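Local coordinates for protein Cow rumen GH26 endo-mannanase (Metagenome, PDB 6UEH) that hydrolyses, as an endo-mannanase of glycoside hydrolase family 26, internal beta-1,4 linkages of mannans, probably including galactomannan, at residues 42-47 and 123-128; 169-174 and 474-479; 210-215 and 239-244; 336-341 and 373-378. All coordinates share one frame; numbering follows the deposited sequence.

In the fold
Contact 1 belongs to the accessory CBM6-like domain, its centre about 45 Å from that of contact 2, 56 Å from contact 3 and 41 Å from contact 4. Its segment 123-128 supplies D126 to the calcium site. The other three contacts lie in the family 26 catalytic barrel. Contact 2 joins strand 169-174 to 476-477, and the chain between them includes contacts 3 and 4. These two, centres about 22 Å apart and nearest atoms about 8 Å, involve segments that follow barrel strands. In contact 3, H240, just past the C-terminal end of strand 234-238, where (beta/alpha)8 enzymes carry active sites, and H312 hydrogen-bond an acetate, probably from the crystallisation liquor, that probably marks the substrate cleft.

Contact 1 of 4, residues 42-47 and 123-128; sequences AYLTNA and AEFDTI. With CA (calcium ion), chain B.
Y43 and E124 lie side by side and point the same way from a non-hydrogen-bonded antiparallel pair, with ring and carboxylate planes 52° apart. The OE2 branch of E124 approaches the ring obliquely, 3.3 Å from CE1 of Y43. A bend at chi2 (73°) brings CD of E124 round toward the ring. A123 O lies at the edge of the same ring, near its plane, while CG2 of T45 covers one face over the centre. On the other side of the sheet L44 and F125 cross obliquely, CD2 of L44 being 3.6 Å from CE1 of F125. Four backbone bonds flank the central pair, among them A42 N to F125 O (2.8 Å) and F125 N to A42 O (2.9 Å). The chain then turns a corner at D126, whose OD1 binds calcium at 2.3 Å and whose carbonyl O binds it at 2.7 Å. E13, E15, S37 and G40 complete the site. An antiparallel ladder running into a calcium site is consistent with the beta-sandwich of a CBM6 domain.

Contact 2 of 4, residues 169-174 and 474-479; sequences IISGQQ and DYCITL
The (beta/alpha)8 barrel of family 26 has a parallel ladder here, where short strand 476-477 from near the end of the chain pairs with strand 169-174, the first of the barrel. I169 pairs with C476 and I170 with I477, their CA atoms 5.0 Å and 4.6 Å apart respectively. I169 N donates to Y475 O, and I169 O accepts from I477 N at 2.8 Å, so one residue bonds to those before and after its partner, as in parallel sheets. Beside the ladder, CG2 of I169 rests 3.5 Å from CE2 of Y475. The tyrosine ring also has I169 N above one face, offset toward the rim. I170 and I477 lie side by side, CG1 of the first 4.1 Å from CD1 of the second, on the face covered by Y160, L161 and V164 of helix 152-164. At S171 the ladder gains a side-chain bond. OG sits between the backbone N and carbonyl carbon (chi1 55°), on the side of strand 476-477, and it also accepts from A201 N. An alanine here would probably leave A201 N without this acceptor and I477 O with one donor fewer. I477 O is gripped twice by one residue, by S171 N at 2.9 Å and by S171 OG at 2.7 Å.

Contact 3 of 4, residues 210-215 and 239-244; sequences YNPLYG and WHINVP. With ACT (acetate ion), chain D.
Two water molecules carry the polar link between Y210, Y214 and the facing segment 239-244, since no direct hydrogen bond joins 210-215 to it. Water 1 donates to Y210 O and accepts from W239 NE1, lying in the plane of the indole at its edge. Water 2 accepts from N242 N at 2.8 Å and is hydrogen-bonded to Y214 OH at 3.0 Å. The tyrosine and the N242 side chain cross at about a right angle, ring and amide planes 82° apart, with Y214 OH 3.4 Å from N242 CG. Beside them CD1 of L213 makes an apolar contact with CD of P244 at 3.7 Å, and CB of N211 is in van der Waals contact with CD1 of I241 at 3.7 Å. Both segments follow barrel strands, 202-206 and 234-238, so they pair neighbouring loops of the (beta/alpha)8 fold. The first is shaped by an Asx turn: N211 OD1 accepts from the backbone N of L213 and of Y214, while N211 ND2 lies above one face of the Y214 ring, offset toward the rim, and donates to M208 O. An alanine at N211 would probably leave both backbone N-H groups without this acceptor and the turn freer to move. In the second loop H240 centres an inverse gamma turn; its NE2 donates to an acetate oxygen at 2.6 Å, and its ND1 is hydrogen-bonded to D206.

Contact 4 of 4, residues 336-341 and 373-378; sequences TYVEIW and WYAGDE
Y337 meets W373 first, the two side chains crossing at about a right angle with ring planes 46° apart. CD2 of Y337 lies 3.6 Å from CE3 of W373, at the edge of the indole. The tyrosine also has W373 O near its own plane, 3.5 Å from CE2, and its OH is hydrogen-bonded to L311 O and to Q361 NE2. W373 NE1 in turn is hydrogen-bonded to N319 O. One residue on, V338 spreads its two methyls over the loop: CG1, anti to the backbone N (chi1 170°), comes to 3.8 Å from CA of A375, and CG2 to 3.8 Å from Y374 O. One turn after Y337, W341 approaches A375 obliquely, with CD1 3.4 Å from CB, while its NE1 is hydrogen-bonded to Y379 O. Y337, V338 and W341 thus form one side of helix 334-351. The loop they cover lies between strands 357-362 and 382-387, so the contact is helix-to-loop packing on the outer layer of a (beta/alpha)8 barrel.

Contact 1 of 4, residues 42-47 and 123-128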
loop_
_atom_site.group_PDB
_atom_site.type_symbol
_atom_site.label_atom_id
_atom_site.label_comp_id
_atom_site.label_asym_id
_atom_site.label_seq_id
_atom_site.Cartn_x
_atom_site.Cartn_y
_atom_site.Cartn_z
ATOM N N ALA A 42 2.017 -36.734 -0.004
ATOM C CA ALA A 42 2.434 -36.403 -1.356
ATOM C C ALA A 42 3.805 -35.738 -1.325
ATOM O O ALA A 42 4.037 -34.814 -0.545
ATOM C CB ALA A 42 1.409 -35.493 -2.029
ATOM N N TYR A 43 4.715 -36.225 -2.161
ATOM C CA TYR A 43 6.028 -35.614 -2.301
ATOM C C TYR A 43 6.049 -34.822 -3.600
ATOM O O TYR A 43 6.245 -35.380 -4.679
ATOM C CB TYR A 43 7.134 -36.674 -2.287
ATOM C CG TYR A 43 8.551 -36.127 -2.321
ATOM C CD1 TYR A 43 8.844 -34.836 -1.885
ATOM C CD2 TYR A 43 9.598 -36.909 -2.793
ATOM C CE1 TYR A 43 10.143 -34.347 -1.920
ATOM C CE2 TYR A 43 10.892 -36.433 -2.830
ATOM C CZ TYR A 43 11.162 -35.152 -2.396
ATOM O OH TYR A 43 12.458 -34.689 -2.440
ATOM N N LEU A 44 5.809 -33.522 -3.484
ATOM C CA LEU A 44 5.823 -32.619 -4.627
ATOM C C LEU A 44 7.254 -32.375 -5.072
ATOM O O LEU A 44 8.012 -31.737 -4.357
ATOM C CB LEU A 44 5.145 -31.295 -4.260
ATOM C CG LEU A 44 5.239 -30.111 -5.227
ATOM C CD1 LEU A 44 4.344 -30.322 -6.416
ATOM C CD2 LEU A 44 4.885 -28.805 -4.527
ATOM N N THR A 45 7.634 -32.887 -6.240
ATOM C CA THR A 45 8.990 -32.666 -6.736
ATOM C C THR A 45 9.007 -31.666 -7.890
ATOM O O THR A 45 9.063 -30.456 -7.659
ATOM C CB THR A 45 9.666 -33.986 -7.185
ATOM O OG1 THR A 45 8.799 -34.702 -8.072
ATOM C CG2 THR A 45 9.988 -34.860 -5.973
ATOM N N ASN A 46 8.962 -32.165 -9.122
ATOM C CA ASN A 46 8.985 -31.290 -10.293
ATOM C C ASN A 46 7.695 -31.343 -11.113
ATOM O O ASN A 46 7.679 -30.964 -12.284
ATOM C CB ASN A 46 10.180 -31.630 -11.194
ATOM C CG ASN A 46 10.157 -33.064 -11.690
ATOM O OD1 ASN A 46 9.256 -33.840 -11.361
ATOM N ND2 ASN A 46 11.152 -33.425 -12.491
ATOM N N ALA A 47 6.617 -31.811 -10.492
ATOM C CA ALA A 47 5.319 -31.879 -11.155
ATOM C C ALA A 47 4.211 -31.529 -10.168
ATOM O O ALA A 47 4.276 -31.919 -9.005
ATOM C CB ALA A 47 5.092 -33.258 -11.747
ATOM N N ALA A 123 8.777 -30.302 -1.545
ATOM C CA ALA A 123 8.202 -30.181 -0.216
ATOM C C ALA A 123 7.165 -31.287 -0.044
ATOM O O ALA A 123 6.696 -31.865 -1.025
ATOM C CB ALA A 123 7.575 -28.814 -0.013
ATOM N N GLU A 124 6.806 -31.576 1.199
ATOM C CA GLU A 124 5.921 -32.698 1.487
ATOM C C GLU A 124 4.560 -32.205 1.954
ATOM O O GLU A 124 4.467 -31.238 2.709
ATOM C CB GLU A 124 6.549 -33.617 2.540
ATOM C CG GLU A 124 7.875 -34.250 2.115
ATOM C CD GLU A 124 9.032 -33.264 2.111
ATOM O OE1 GLU A 124 9.281 -32.630 3.158
ATOM O OE2 GLU A 124 9.689 -33.112 1.056
ATOM N N PHE A 125 3.504 -32.874 1.497
ATOM C CA PHE A 125 2.141 -32.495 1.845
ATOM C C PHE A 125 1.368 -33.695 2.385
ATOM O O PHE A 125 1.161 -34.679 1.677
ATOM C CB PHE A 125 1.424 -31.905 0.626
ATOM C CG PHE A 125 2.045 -30.639 0.114
ATOM C CD1 PHE A 125 3.163 -30.679 -0.704
ATOM C CD2 PHE A 125 1.512 -29.405 0.448
ATOM C CE1 PHE A 125 3.738 -29.517 -1.172
ATOM C CE2 PHE A 125 2.083 -28.238 -0.021
ATOM C CZ PHE A 125 3.198 -28.294 -0.834
ATOM N N ASP A 126 0.955 -33.609 3.648
ATOM C CA ASP A 126 0.202 -34.683 4.289
ATOM C C ASP A 126 -1.290 -34.531 4.019
ATOM O O ASP A 126 -1.930 -35.435 3.484
ATOM C CB ASP A 126 0.471 -34.695 5.796
ATOM C CG ASP A 126 -0.261 -35.815 6.516
ATOM O OD1 ASP A 126 -0.613 -36.821 5.864
ATOM O OD2 ASP A 126 -0.477 -35.693 7.740
ATOM N N THR A 127 -1.836 -33.384 4.410
ATOM C CA THR A 127 -3.228 -33.047 4.139
ATOM C C THR A 127 -3.335 -31.601 3.671
ATOM O O THR A 127 -2.425 -30.800 3.885
ATOM C CB THR A 127 -4.124 -33.226 5.382
ATOM O OG1 THR A 127 -3.641 -32.391 6.440
ATOM C CG2 THR A 127 -4.131 -34.678 5.849
ATOM N N ILE A 128 -4.450 -31.276 3.027
ATOM C CA ILE A 128 -4.738 -29.911 2.609
ATOM C C ILE A 128 -6.145 -29.546 3.077
ATOM O O ILE A 128 -7.066 -30.355 2.967
ATOM C CB ILE A 128 -4.625 -29.748 1.081
ATOM C CG1 ILE A 128 -3.245 -30.203 0.599
ATOM C CG2 ILE A 128 -4.899 -28.306 0.673
ATOM C CD1 ILE A 128 -3.175 -30.478 -0.891
HETATM CA CA CA B . -1.766 -38.024 4.271
#

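Contact 2 of 4, residues 169-174 and 474-479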
loop_
_atom_site.group_PDB
_atom_site.type_symbol
_atom_site.label_atom_id
_atom_site.label_comp_id
_atom_site.label_asym_id
_atom_site.label_seq_id
_atom_site.Cartn_x
_atom_site.Cartn_y
_atom_site.Cartn_z
ATOM N N ILE A 169 -14.722 2.201 1.033
ATOM C CA ILE A 169 -13.502 2.827 0.542
ATOM C C ILE A 169 -13.820 4.291 0.228
ATOM O O ILE A 169 -14.880 4.612 -0.311
ATOM C CB ILE A 169 -12.918 2.097 -0.697
ATOM C CG1 ILE A 169 -11.521 2.633 -1.023
ATOM C CG2 ILE A 169 -13.851 2.205 -1.902
ATOM C CD1 ILE A 169 -10.768 1.813 -2.050
ATOM N N ILE A 170 -12.916 5.184 0.608
ATOM C CA ILE A 170 -13.151 6.614 0.440
ATOM C C ILE A 170 -12.573 7.105 -0.883
ATOM O O ILE A 170 -11.426 6.817 -1.205
ATOM C CB ILE A 170 -12.538 7.411 1.607
ATOM C CG1 ILE A 170 -13.057 6.867 2.939
ATOM C CG2 ILE A 170 -12.842 8.898 1.466
ATOM C CD1 ILE A 170 -12.413 7.488 4.153
ATOM N N SER A 171 -13.364 7.840 -1.654
ATOM C CA SER A 171 -12.880 8.361 -2.930
ATOM C C SER A 171 -11.873 9.491 -2.726
ATOM O O SER A 171 -11.957 10.246 -1.759
ATOM C CB SER A 171 -14.047 8.844 -3.798
ATOM O OG SER A 171 -14.836 9.797 -3.113
ATOM N N GLY A 172 -10.918 9.598 -3.643
ATOM C CA GLY A 172 -9.901 10.628 -3.553
ATOM C C GLY A 172 -9.358 11.024 -4.910
ATOM O O GLY A 172 -9.513 10.292 -5.886
ATOM N N GLN A 173 -8.717 12.188 -4.969
ATOM C CA GLN A 173 -8.147 12.689 -6.214
ATOM C C GLN A 173 -7.058 13.718 -5.944
ATOM O O GLN A 173 -7.258 14.651 -5.167
ATOM C CB GLN A 173 -9.233 13.308 -7.098
ATOM C CG GLN A 173 -8.705 13.900 -8.398
ATOM C CD GLN A 173 -8.070 12.851 -9.294
ATOM O OE1 GLN A 173 -8.642 11.783 -9.517
ATOM N NE2 GLN A 173 -6.881 13.147 -9.804
ATOM N N GLN A 174 -5.908 13.545 -6.587
ATOM C CA GLN A 174 -4.821 14.510 -6.483
ATOM C C GLN A 174 -5.064 15.679 -7.432
ATOM O O GLN A 174 -5.409 15.468 -8.597
ATOM C CB GLN A 174 -3.474 13.852 -6.797
ATOM C CG GLN A 174 -2.269 14.757 -6.582
ATOM C CD GLN A 174 -1.886 14.879 -5.115
ATOM O OE1 GLN A 174 -2.240 14.030 -4.297
ATOM N NE2 GLN A 174 -1.161 15.939 -4.778
ATOM N N ASP A 474 -22.511 2.016 -3.147
ATOM C CA ASP A 474 -22.722 2.166 -1.709
ATOM C C ASP A 474 -21.421 1.958 -0.945
ATOM O O ASP A 474 -21.234 2.494 0.147
ATOM C CB ASP A 474 -23.780 1.181 -1.207
ATOM C CG ASP A 474 -25.178 1.538 -1.671
ATOM O OD1 ASP A 474 -25.429 2.732 -1.939
ATOM O OD2 ASP A 474 -26.025 0.626 -1.761
ATOM N N TYR A 475 -20.522 1.177 -1.536
ATOM C CA TYR A 475 -19.248 0.857 -0.908
ATOM C C TYR A 475 -18.289 2.051 -0.917
ATOM O O TYR A 475 -17.326 2.088 -0.154
ATOM C CB TYR A 475 -18.608 -0.346 -1.610
ATOM C CG TYR A 475 -17.315 -0.812 -0.978
ATOM C CD1 TYR A 475 -17.316 -1.498 0.230
ATOM C CD2 TYR A 475 -16.093 -0.570 -1.594
ATOM C CE1 TYR A 475 -16.138 -1.923 0.813
ATOM C CE2 TYR A 475 -14.906 -0.996 -1.019
ATOM C CZ TYR A 475 -14.935 -1.670 0.183
ATOM O OH TYR A 475 -13.758 -2.094 0.760
ATOM N N CYS A 476 -18.558 3.035 -1.768
ATOM C CA CYS A 476 -17.639 4.159 -1.920
ATOM C C CYS A 476 -18.155 5.438 -1.272
ATOM O O CYS A 476 -19.270 5.881 -1.542
ATOM C CB CYS A 476 -17.352 4.409 -3.399
ATOM S SG CYS A 476 -16.260 5.816 -3.750
ATOM N N ILE A 477 -17.328 6.026 -0.415
ATOM C CA ILE A 477 -17.655 7.288 0.233
ATOM C C ILE A 477 -17.216 8.464 -0.630
ATOM O O ILE A 477 -16.050 8.562 -1.017
ATOM C CB ILE A 477 -16.996 7.386 1.623
ATOM C CG1 ILE A 477 -17.649 6.384 2.577
ATOM C CG2 ILE A 477 -17.106 8.800 2.175
ATOM C CD1 ILE A 477 -16.973 6.290 3.917
ATOM N N THR A 478 -18.160 9.346 -0.941
ATOM C CA THR A 478 -17.865 10.537 -1.728
ATOM C C THR A 478 -18.035 11.776 -0.850
ATOM O O THR A 478 -18.337 11.655 0.339
ATOM C CB THR A 478 -18.770 10.634 -2.973
ATOM O OG1 THR A 478 -20.127 10.865 -2.574
ATOM C CG2 THR A 478 -18.698 9.344 -3.784
ATOM N N LEU A 479 -17.847 12.958 -1.434
ATOM C CA LEU A 479 -17.844 14.205 -0.665
ATOM C C LEU A 479 -19.124 14.402 0.151
ATOM O O LEU A 479 -19.075 14.798 1.317
ATOM C CB LEU A 479 -17.634 15.402 -1.597
ATOM C CG LEU A 479 -17.506 16.768 -0.918
ATOM C CD1 LEU A 479 -16.405 16.736 0.126
ATOM C CD2 LEU A 479 -17.246 17.868 -1.939
#

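Contact 3 of 4, residues 210-215 and 239-244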
loop_
_atom_site.group_PDB
_atom_site.type_symbol
_atom_site.label_atom_id
_atom_site.label_comp_id
_atom_site.label_asym_id
_atom_site.label_seq_id
_atom_site.Cartn_x
_atom_site.Cartn_y
_atom_site.Cartn_z
ATOM N N TYR A 210 6.721 25.550 -1.825
ATOM C CA TYR A 210 7.136 26.355 -0.684
ATOM C C TYR A 210 8.548 25.951 -0.268
ATOM O O TYR A 210 8.758 25.480 0.849
ATOM C CB TYR A 210 6.175 26.184 0.492
ATOM C CG TYR A 210 4.731 26.554 0.211
ATOM C CD1 TYR A 210 4.276 27.856 0.385
ATOM C CD2 TYR A 210 3.819 25.592 -0.206
ATOM C CE1 TYR A 210 2.950 28.192 0.141
ATOM C CE2 TYR A 210 2.495 25.916 -0.452
ATOM C CZ TYR A 210 2.066 27.216 -0.279
ATOM O OH TYR A 210 0.749 27.533 -0.523
ATOM N N ASN A 211 9.509 26.130 -1.171
ATOM C CA ASN A 211 10.879 25.662 -0.952
ATOM C C ASN A 211 11.900 26.808 -1.005
ATOM O O ASN A 211 11.592 27.889 -1.503
ATOM C CB ASN A 211 11.230 24.588 -1.986
ATOM C CG ASN A 211 11.343 25.146 -3.388
ATOM O OD1 ASN A 211 12.375 25.706 -3.762
ATOM N ND2 ASN A 211 10.284 24.991 -4.177
ATOM N N PRO A 212 13.118 26.578 -0.484
ATOM C CA PRO A 212 14.121 27.652 -0.443
ATOM C C PRO A 212 14.871 27.907 -1.753
ATOM O O PRO A 212 15.726 28.794 -1.781
ATOM C CB PRO A 212 15.108 27.167 0.631
ATOM C CG PRO A 212 14.390 26.087 1.379
ATOM C CD PRO A 212 13.517 25.439 0.359
ATOM N N LEU A 213 14.561 27.159 -2.809
ATOM C CA LEU A 213 15.331 27.236 -4.050
ATOM C C LEU A 213 14.652 28.077 -5.128
ATOM O O LEU A 213 15.266 28.969 -5.712
ATOM C CB LEU A 213 15.593 25.828 -4.587
ATOM C CG LEU A 213 16.405 24.919 -3.663
ATOM C CD1 LEU A 213 16.526 23.521 -4.245
ATOM C CD2 LEU A 213 17.782 25.514 -3.405
ATOM N N TYR A 214 13.387 27.775 -5.394
ATOM C CA TYR A 214 12.615 28.485 -6.405
ATOM C C TYR A 214 11.211 28.753 -5.876
ATOM O O TYR A 214 10.252 28.863 -6.641
ATOM C CB TYR A 214 12.557 27.678 -7.706
ATOM C CG TYR A 214 12.094 26.248 -7.519
ATOM C CD1 TYR A 214 12.999 25.238 -7.212
ATOM C CD2 TYR A 214 10.753 25.907 -7.643
ATOM C CE1 TYR A 214 12.583 23.932 -7.036
ATOM C CE2 TYR A 214 10.327 24.598 -7.469
ATOM C CZ TYR A 214 11.246 23.616 -7.166
ATOM O OH TYR A 214 10.830 22.313 -6.990
ATOM N N GLY A 215 11.109 28.860 -4.556
ATOM C CA GLY A 215 9.829 28.941 -3.880
ATOM C C GLY A 215 8.930 30.081 -4.305
ATOM O O GLY A 215 9.390 31.189 -4.584
ATOM N N TRP A 239 4.899 15.925 -0.384
ATOM C CA TRP A 239 5.892 16.988 -0.283
ATOM C C TRP A 239 7.093 16.687 -1.178
ATOM O O TRP A 239 8.114 16.193 -0.706
ATOM C CB TRP A 239 6.332 17.154 1.177
ATOM C CG TRP A 239 7.256 18.303 1.452
ATOM C CD1 TRP A 239 7.279 19.517 0.823
ATOM C CD2 TRP A 239 8.298 18.344 2.437
ATOM N NE1 TRP A 239 8.270 20.309 1.358
ATOM C CE2 TRP A 239 8.910 19.611 2.348
ATOM C CE3 TRP A 239 8.772 17.429 3.384
ATOM C CZ2 TRP A 239 9.974 19.986 3.171
ATOM C CZ3 TRP A 239 9.827 17.804 4.202
ATOM C CH2 TRP A 239 10.415 19.071 4.089
ATOM N N HIS A 240 6.961 16.979 -2.470
ATOM C CA HIS A 240 8.037 16.729 -3.431
ATOM C C HIS A 240 9.168 17.748 -3.297
ATOM O O HIS A 240 9.486 18.460 -4.254
ATOM C CB HIS A 240 7.499 16.750 -4.867
ATOM C CG HIS A 240 6.741 15.519 -5.253
ATOM N ND1 HIS A 240 5.444 15.283 -4.847
ATOM C CD2 HIS A 240 7.096 14.456 -6.013
ATOM C CE1 HIS A 240 5.034 14.128 -5.341
ATOM N NE2 HIS A 240 6.018 13.605 -6.051
ATOM N N ILE A 241 9.782 17.805 -2.119
ATOM C CA ILE A 241 10.830 18.785 -1.862
ATOM C C ILE A 241 12.102 18.455 -2.650
ATOM O O ILE A 241 12.675 17.371 -2.520
ATOM C CB ILE A 241 11.146 18.891 -0.344
ATOM C CG1 ILE A 241 12.302 19.866 -0.098
ATOM C CG2 ILE A 241 11.427 17.519 0.269
ATOM C CD1 ILE A 241 11.989 21.299 -0.490
ATOM N N ASN A 242 12.521 19.399 -3.488
ATOM C CA ASN A 242 13.705 19.226 -4.322
ATOM C C ASN A 242 14.998 19.612 -3.612
ATOM O O ASN A 242 14.988 20.349 -2.628
ATOM C CB ASN A 242 13.583 20.052 -5.608
ATOM C CG ASN A 242 12.606 19.456 -6.606
ATOM O OD1 ASN A 242 11.552 18.936 -6.235
ATOM N ND2 ASN A 242 12.959 19.528 -7.884
ATOM N N VAL A 243 16.113 19.104 -4.126
ATOM C CA VAL A 243 17.435 19.556 -3.711
ATOM C C VAL A 243 18.164 20.063 -4.952
ATOM O O VAL A 243 17.798 19.699 -6.070
ATOM C CB VAL A 243 18.252 18.429 -3.036
ATOM C CG1 VAL A 243 17.549 17.935 -1.777
ATOM C CG2 VAL A 243 18.495 17.284 -4.013
ATOM N N PRO A 244 19.182 20.921 -4.769
ATOM C CA PRO A 244 19.970 21.325 -5.939
ATOM C C PRO A 244 20.700 20.136 -6.553
ATOM O O PRO A 244 21.240 19.314 -5.814
ATOM C CB PRO A 244 20.966 22.340 -5.364
ATOM C CG PRO A 244 20.334 22.824 -4.101
ATOM C CD PRO A 244 19.585 21.649 -3.553
HETATM C C ACT D . 4.624 11.023 -7.460
HETATM O O ACT D . 5.703 11.596 -7.728
HETATM O OXT ACT D . 4.321 10.966 -6.248
HETATM C CH3 ACT D . 3.747 10.446 -8.531
HETATM O O HOH W 1 9.651 23.099 1.908
HETATM O O HOH W 2 10.855 21.612 -4.109
#

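Contact 4 of 4, residues 336-341 and 373-378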
loop_
_atom_site.group_PDB
_atom_site.type_symbol
_atom_site.label_atom_id
_atom_site.label_comp_id
_atom_site.label_asym_id
_atom_site.label_seq_id
_atom_site.Cartn_x
_atom_site.Cartn_y
_atom_site.Cartn_z
ATOM N N THR A 336 18.935 4.663 6.999
ATOM C CA THR A 336 19.102 6.111 6.946
ATOM C C THR A 336 17.762 6.798 6.717
ATOM O O THR A 336 17.472 7.829 7.330
ATOM C CB THR A 336 20.091 6.529 5.840
ATOM O OG1 THR A 336 21.398 6.039 6.160
ATOM C CG2 THR A 336 20.143 8.049 5.711
ATOM N N TYR A 337 16.940 6.217 5.847
ATOM C CA TYR A 337 15.636 6.792 5.543
ATOM C C TYR A 337 14.757 6.906 6.784
ATOM O O TYR A 337 14.136 7.943 7.015
ATOM C CB TYR A 337 14.894 5.974 4.481
ATOM C CG TYR A 337 13.430 6.343 4.424
ATOM C CD1 TYR A 337 13.018 7.530 3.831
ATOM C CD2 TYR A 337 12.460 5.526 4.999
ATOM C CE1 TYR A 337 11.682 7.888 3.796
ATOM C CE2 TYR A 337 11.123 5.876 4.967
ATOM C CZ TYR A 337 10.739 7.057 4.364
ATOM O OH TYR A 337 9.404 7.407 4.330
ATOM N N VAL A 338 14.693 5.832 7.567
ATOM C CA VAL A 338 13.883 5.818 8.781
ATOM C C VAL A 338 14.349 6.908 9.743
ATOM O O VAL A 338 13.531 7.577 10.378
ATOM C CB VAL A 338 13.932 4.435 9.478
ATOM C CG1 VAL A 338 13.285 4.495 10.855
ATOM C CG2 VAL A 338 13.246 3.382 8.618
ATOM N N GLU A 339 15.663 7.101 9.830
ATOM C CA GLU A 339 16.224 8.152 10.674
ATOM C C GLU A 339 15.792 9.536 10.183
ATOM O O GLU A 339 15.519 10.426 10.985
ATOM C CB GLU A 339 17.751 8.048 10.719
ATOM C CG GLU A 339 18.260 6.771 11.382
ATOM C CD GLU A 339 19.776 6.665 11.384
ATOM O OE1 GLU A 339 20.294 5.544 11.580
ATOM O OE2 GLU A 339 20.450 7.699 11.195
ATOM N N ILE A 340 15.717 9.704 8.867
ATOM C CA ILE A 340 15.263 10.963 8.282
ATOM C C ILE A 340 13.790 11.213 8.604
ATOM O O ILE A 340 13.407 12.331 8.949
ATOM C CB ILE A 340 15.471 10.986 6.755
ATOM C CG1 ILE A 340 16.964 10.911 6.425
ATOM C CG2 ILE A 340 14.854 12.238 6.145
ATOM C CD1 ILE A 340 17.268 10.900 4.943
ATOM N N TRP A 341 12.970 10.167 8.500
ATOM C CA TRP A 341 11.556 10.262 8.856
ATOM C C TRP A 341 11.380 10.685 10.310
ATOM O O TRP A 341 10.585 11.576 10.619
ATOM C CB TRP A 341 10.842 8.927 8.618
ATOM C CG TRP A 341 9.392 8.933 9.034
ATOM C CD1 TRP A 341 8.895 8.743 10.295
ATOM C CD2 TRP A 341 8.255 9.133 8.184
ATOM N NE1 TRP A 341 7.522 8.813 10.280
ATOM C CE2 TRP A 341 7.103 9.054 8.997
ATOM C CE3 TRP A 341 8.097 9.372 6.815
ATOM C CZ2 TRP A 341 5.815 9.205 8.486
ATOM C CZ3 TRP A 341 6.815 9.522 6.309
ATOM C CH2 TRP A 341 5.693 9.440 7.143
ATOM N N TRP A 373 11.714 -0.263 5.744
ATOM C CA TRP A 373 11.454 1.141 5.441
ATOM C C TRP A 373 10.329 1.704 6.309
ATOM O O TRP A 373 9.903 2.844 6.123
ATOM C CB TRP A 373 11.107 1.314 3.961
ATOM C CG TRP A 373 12.212 0.916 3.035
ATOM C CD1 TRP A 373 12.514 -0.346 2.611
ATOM C CD2 TRP A 373 13.162 1.788 2.409
ATOM N NE1 TRP A 373 13.595 -0.315 1.763
ATOM C CE2 TRP A 373 14.011 0.982 1.623
ATOM C CE3 TRP A 373 13.375 3.169 2.437
ATOM C CZ2 TRP A 373 15.059 1.516 0.872
ATOM C CZ3 TRP A 373 14.416 3.695 1.692
ATOM C CH2 TRP A 373 15.244 2.869 0.919
ATOM N N TYR A 374 9.850 0.898 7.253
ATOM C CA TYR A 374 8.799 1.319 8.176
ATOM C C TYR A 374 9.409 1.973 9.414
ATOM O O TYR A 374 10.294 1.404 10.051
ATOM C CB TYR A 374 7.925 0.125 8.565
ATOM C CG TYR A 374 6.807 0.437 9.537
ATOM C CD1 TYR A 374 5.898 1.458 9.282
ATOM C CD2 TYR A 374 6.643 -0.311 10.696
ATOM C CE1 TYR A 374 4.870 1.737 10.163
ATOM C CE2 TYR A 374 5.618 -0.041 11.583
ATOM C CZ TYR A 374 4.734 0.982 11.312
ATOM O OH TYR A 374 3.712 1.249 12.195
ATOM N N ALA A 375 8.936 3.168 9.750
ATOM C CA ALA A 375 9.527 3.949 10.832
ATOM C C ALA A 375 9.048 3.523 12.221
ATOM O O ALA A 375 9.564 4.005 13.229
ATOM C CB ALA A 375 9.246 5.422 10.621
ATOM N N GLY A 376 8.063 2.634 12.277
ATOM C CA GLY A 376 7.589 2.118 13.551
ATOM C C GLY A 376 6.248 2.681 13.984
ATOM O O GLY A 376 5.849 3.762 13.552
ATOM N N ASP A 377 5.563 1.947 14.857
ATOM C CA ASP A 377 4.211 2.300 15.293
ATOM C C ASP A 377 4.120 3.671 15.955
ATOM O O ASP A 377 3.075 4.317 15.911
ATOM C CB ASP A 377 3.672 1.246 16.263
ATOM C CG ASP A 377 3.422 -0.091 15.597
ATOM O OD1 ASP A 377 3.342 -0.133 14.350
ATOM O OD2 ASP A 377 3.298 -1.099 16.322
ATOM N N GLU A 378 5.211 4.109 16.575
ATOM C CA GLU A 378 5.195 5.350 17.337
ATOM C C GLU A 378 5.486 6.576 16.464
ATOM O O GLU A 378 5.441 7.707 16.943
ATOM C CB GLU A 378 6.191 5.264 18.502
ATOM C CG GLU A 378 7.667 5.269 18.108
ATOM C CD GLU A 378 8.177 3.929 17.576
ATOM O OE1 GLU A 378 7.371 2.992 17.398
ATOM O OE2 GLU A 378 9.399 3.813 17.340
#